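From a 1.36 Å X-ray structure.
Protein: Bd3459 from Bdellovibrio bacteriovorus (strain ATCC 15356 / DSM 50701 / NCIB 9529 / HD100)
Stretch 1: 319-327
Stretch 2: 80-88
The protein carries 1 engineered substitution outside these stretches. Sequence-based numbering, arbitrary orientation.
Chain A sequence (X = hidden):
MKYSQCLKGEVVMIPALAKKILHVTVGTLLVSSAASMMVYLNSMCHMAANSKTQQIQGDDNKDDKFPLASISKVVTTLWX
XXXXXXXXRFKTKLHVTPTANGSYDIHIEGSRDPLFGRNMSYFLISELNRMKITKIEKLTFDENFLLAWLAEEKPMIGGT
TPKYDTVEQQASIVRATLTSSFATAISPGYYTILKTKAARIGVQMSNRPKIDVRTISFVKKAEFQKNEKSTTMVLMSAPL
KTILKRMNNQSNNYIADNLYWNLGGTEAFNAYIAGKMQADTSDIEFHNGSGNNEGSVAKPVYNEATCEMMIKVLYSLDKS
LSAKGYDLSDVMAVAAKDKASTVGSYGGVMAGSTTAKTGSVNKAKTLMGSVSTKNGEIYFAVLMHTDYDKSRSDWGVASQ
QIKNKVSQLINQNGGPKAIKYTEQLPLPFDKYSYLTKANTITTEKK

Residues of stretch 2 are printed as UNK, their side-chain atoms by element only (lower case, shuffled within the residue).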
# COMPACT_ATOMS: atom_id res chain seq x y z
N LYS A 319 -12.24 -10.40 -15.28
CA LYS A 319 -12.48 -11.34 -16.39
C LYS A 319 -11.19 -12.07 -16.73
O LYS A 319 -11.18 -13.30 -16.84
CB LYS A 319 -12.99 -10.61 -17.63
CG LYS A 319 -13.29 -11.56 -18.80
CD LYS A 319 -13.82 -10.77 -19.96
CE LYS A 319 -14.07 -11.67 -21.15
NZ LYS A 319 -14.54 -10.89 -22.33
N SER A 320 -10.08 -11.33 -16.84
CA SER A 320 -8.80 -11.94 -17.19
C SER A 320 -8.31 -12.88 -16.08
O SER A 320 -7.79 -13.98 -16.37
CB SER A 320 -7.77 -10.85 -17.49
OG SER A 320 -8.14 -10.11 -18.66
N LEU A 321 -8.46 -12.48 -14.82
CA LEU A 321 -8.10 -13.37 -13.71
C LEU A 321 -8.97 -14.62 -13.65
O LEU A 321 -8.45 -15.71 -13.42
CB LEU A 321 -8.19 -12.62 -12.38
CG LEU A 321 -7.13 -11.52 -12.21
CD1 LEU A 321 -7.51 -10.67 -11.00
CD2 LEU A 321 -5.73 -12.10 -12.06
N SER A 322 -10.28 -14.45 -13.84
CA SER A 322 -11.22 -15.60 -13.75
C SER A 322 -10.92 -16.67 -14.78
O SER A 322 -11.11 -17.86 -14.51
CB SER A 322 -12.66 -15.12 -13.91
OG SER A 322 -12.98 -14.22 -12.87
N ALA A 323 -10.41 -16.27 -15.93
CA ALA A 323 -10.03 -17.22 -16.98
C ALA A 323 -8.93 -18.20 -16.53
O ALA A 323 -8.81 -19.29 -17.11
CB ALA A 323 -9.58 -16.48 -18.21
N LYS A 324 -8.14 -17.80 -15.53
CA LYS A 324 -7.06 -18.60 -14.97
C LYS A 324 -7.39 -19.10 -13.57
O LYS A 324 -6.49 -19.57 -12.87
CB LYS A 324 -5.77 -17.79 -14.93
CG LYS A 324 -5.46 -17.03 -16.19
CD LYS A 324 -4.97 -17.90 -17.28
CE LYS A 324 -4.29 -17.07 -18.37
NZ LYS A 324 -3.55 -18.02 -19.21
N GLY A 325 -8.65 -19.02 -13.17
CA GLY A 325 -9.11 -19.50 -11.88
C GLY A 325 -8.82 -18.60 -10.71
O GLY A 325 -8.87 -19.06 -9.58
N TYR A 326 -8.58 -17.31 -10.96
CA TYR A 326 -8.21 -16.38 -9.91
C TYR A 326 -9.31 -15.36 -9.66
O TYR A 326 -10.21 -15.18 -10.48
CB TYR A 326 -6.91 -15.67 -10.22
CG TYR A 326 -5.72 -16.59 -10.34
CD1 TYR A 326 -5.37 -17.42 -9.28
CD2 TYR A 326 -4.89 -16.57 -11.46
CE1 TYR A 326 -4.28 -18.25 -9.35
CE2 TYR A 326 -3.76 -17.38 -11.53
CZ TYR A 326 -3.47 -18.23 -10.47
OH TYR A 326 -2.37 -19.06 -10.45
N ASP A 327 -9.20 -14.68 -8.52
CA ASP A 327 -10.13 -13.65 -8.06
C ASP A 327 -9.34 -12.33 -7.89
O ASP A 327 -8.08 -12.32 -7.88
CB ASP A 327 -10.69 -14.00 -6.64
CG ASP A 327 -11.53 -15.27 -6.60
OD1 ASP A 327 -12.11 -15.68 -7.60
OD2 ASP A 327 -11.64 -15.84 -5.50
N UNK A 80 -0.50 -5.50 -17.00
CA UNK A 80 0.46 -6.58 -16.81
C UNK A 80 -0.22 -7.97 -16.93
O UNK A 80 0.36 -8.90 -17.49
c UNK A 80 1.19 -6.40 -15.49
N UNK A 81 -1.38 -8.13 -16.29
CA UNK A 81 -2.11 -9.41 -16.37
C UNK A 81 -2.42 -9.76 -17.81
O UNK A 81 -2.25 -10.90 -18.23
c UNK A 81 -4.34 -10.55 -15.79
c UNK A 81 -2.99 -9.37 -14.02
c UNK A 81 -3.37 -9.39 -15.49
N UNK A 82 -2.86 -8.78 -18.58
CA UNK A 82 -3.20 -9.00 -20.01
C UNK A 82 -1.94 -9.27 -20.85
O UNK A 82 -1.96 -10.14 -21.72
c UNK A 82 -5.46 -7.91 -20.36
o UNK A 82 -6.14 -6.95 -20.77
o UNK A 82 -5.96 -8.95 -19.81
c UNK A 82 -3.97 -7.80 -20.57
N UNK A 83 -0.86 -8.53 -20.63
CA UNK A 83 0.32 -8.67 -21.47
C UNK A 83 1.15 -9.91 -21.11
O UNK A 83 1.76 -10.53 -21.99
n UNK A 83 2.81 -6.55 -23.71
c UNK A 83 1.21 -7.45 -21.34
c UNK A 83 3.59 -5.47 -23.69
c UNK A 83 1.34 -6.56 -23.66
n UNK A 83 4.92 -5.62 -23.65
c UNK A 83 0.83 -6.31 -22.23
n UNK A 83 3.08 -4.25 -23.72
N UNK A 84 1.22 -10.24 -19.82
CA UNK A 84 2.10 -11.31 -19.34
C UNK A 84 1.41 -12.57 -18.86
O UNK A 84 1.96 -13.67 -18.99
c UNK A 84 4.52 -9.06 -17.31
c UNK A 84 3.85 -9.56 -18.57
c UNK A 84 4.86 -9.87 -19.65
c UNK A 84 2.99 -10.78 -18.22
N UNK A 85 0.23 -12.40 -18.27
CA UNK A 85 -0.50 -13.48 -17.63
C UNK A 85 -0.17 -13.53 -16.13
O UNK A 85 0.97 -13.30 -15.73
N UNK A 86 -1.16 -13.88 -15.30
CA UNK A 86 -0.93 -13.89 -13.85
C UNK A 86 0.06 -14.93 -13.35
O UNK A 86 0.55 -14.78 -12.24
c UNK A 86 -2.33 -14.17 -13.28
c UNK A 86 -3.03 -14.92 -14.37
c UNK A 86 -2.52 -14.34 -15.65
N UNK A 87 0.33 -15.95 -14.16
CA UNK A 87 1.28 -16.99 -13.79
C UNK A 87 2.66 -16.77 -14.39
O UNK A 87 3.56 -17.60 -14.24
o UNK A 87 -0.57 -18.63 -12.22
o UNK A 87 -1.62 -18.91 -14.13
c UNK A 87 0.71 -18.34 -14.18
c UNK A 87 -0.59 -18.65 -13.46
N UNK A 88 2.85 -15.63 -15.06
CA UNK A 88 4.15 -15.32 -15.69
C UNK A 88 5.23 -15.23 -14.60
O UNK A 88 4.98 -14.66 -13.53
o UNK A 88 8.93 -12.41 -18.90
c UNK A 88 7.40 -12.24 -17.07
c UNK A 88 5.37 -13.56 -17.07
c UNK A 88 6.92 -13.71 -18.90
c UNK A 88 4.08 -13.98 -16.41
c UNK A 88 6.23 -12.64 -16.46
c UNK A 88 7.76 -12.80 -18.29
c UNK A 88 5.74 -14.08 -18.29
O HOH W 1 -3.64 -20.40 -13.12
O HOH W 2 -1.83 -19.01 -16.92

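Position 80 carries a single side-chain carbon on a buried helical turn; it lies far from stretch 1, and so small a group packs easily in the interior. It is Ala80.

At position 81 one carbon carries two more, a beta-branched apolar group pointing toward stretch 1, where it touches Ser320 and Leu321. This is Val81, whose CG1 lies 3.8 Å from Ser320 CB and 4.3 Å from Leu321 CD2; a compact hydrocarbon suits this buried site facing stretch 1.

Position 82 has two carbons, the second bearing two oxygens, one of them close to Ser320. The residue is Asp82, and Ser320 OG donates a hydrogen bond of 2.7 Å to Asp82 OD1. The CA-to-CB bond points sideways, yet chi1 near -87° brings the carboxylate to the serine, while OD2 is satisfied elsewhere in the structure.

At position 83 three carbons lead to a nitrogen and then a carbon with two further nitrogens, a guanidinium. Arg83 is exposed and out of reach of stretch 1.

Position 84 has four carbons forked at the second: Leu84, the last residue of the helix. It does not reach stretch 1, so this contact sets no demand on its type.

Position 85 has no side-chain atoms. Its phi of 93° and psi of 145° would jam a CB against the carbonyl O of the residue before, so Gly85 suits the point where the chain leaves the helix; it also opens a type I turn.

At position 86 three carbons close a ring onto the backbone N, touching Lys324, Tyr326 and Leu321. Pro86, with its phi of -66°, fits the second place of the turn. Pro86 CG lies 3.7 Å from Lys324 CG and 3.8 Å from Tyr326 CD2, at the ring edge, and Pro86 CB 4.2 Å from Leu321 CD2.

Position 87 again has two carbons, the second with two oxygens, one near the Tyr326 hydroxyl. It is Asp87: Tyr326 OH donates a 2.6 Å hydrogen bond to Asp87 OD1, while OD2 accepts from two waters, one also bonded to Lys324 O and the other to Lys324 NZ.

Position 88 has one carbon and a six-carbon ring bearing an oxygen. Tyr88 misses stretch 1; its N closes the turn to Gly85 O at 3.1 Å, as any residue but proline could.

In the contact's apolar centre, Leu321 meets both Val81 and Pro86, and Pro86 also packs at the edge of the Tyr326 ring; two carboxylates receive hydroxyl hydrogen bonds from Ser320 and Tyr326, and waters extend the polar link to Lys324.

Stretch 2 80-88: AVDRLGPDY
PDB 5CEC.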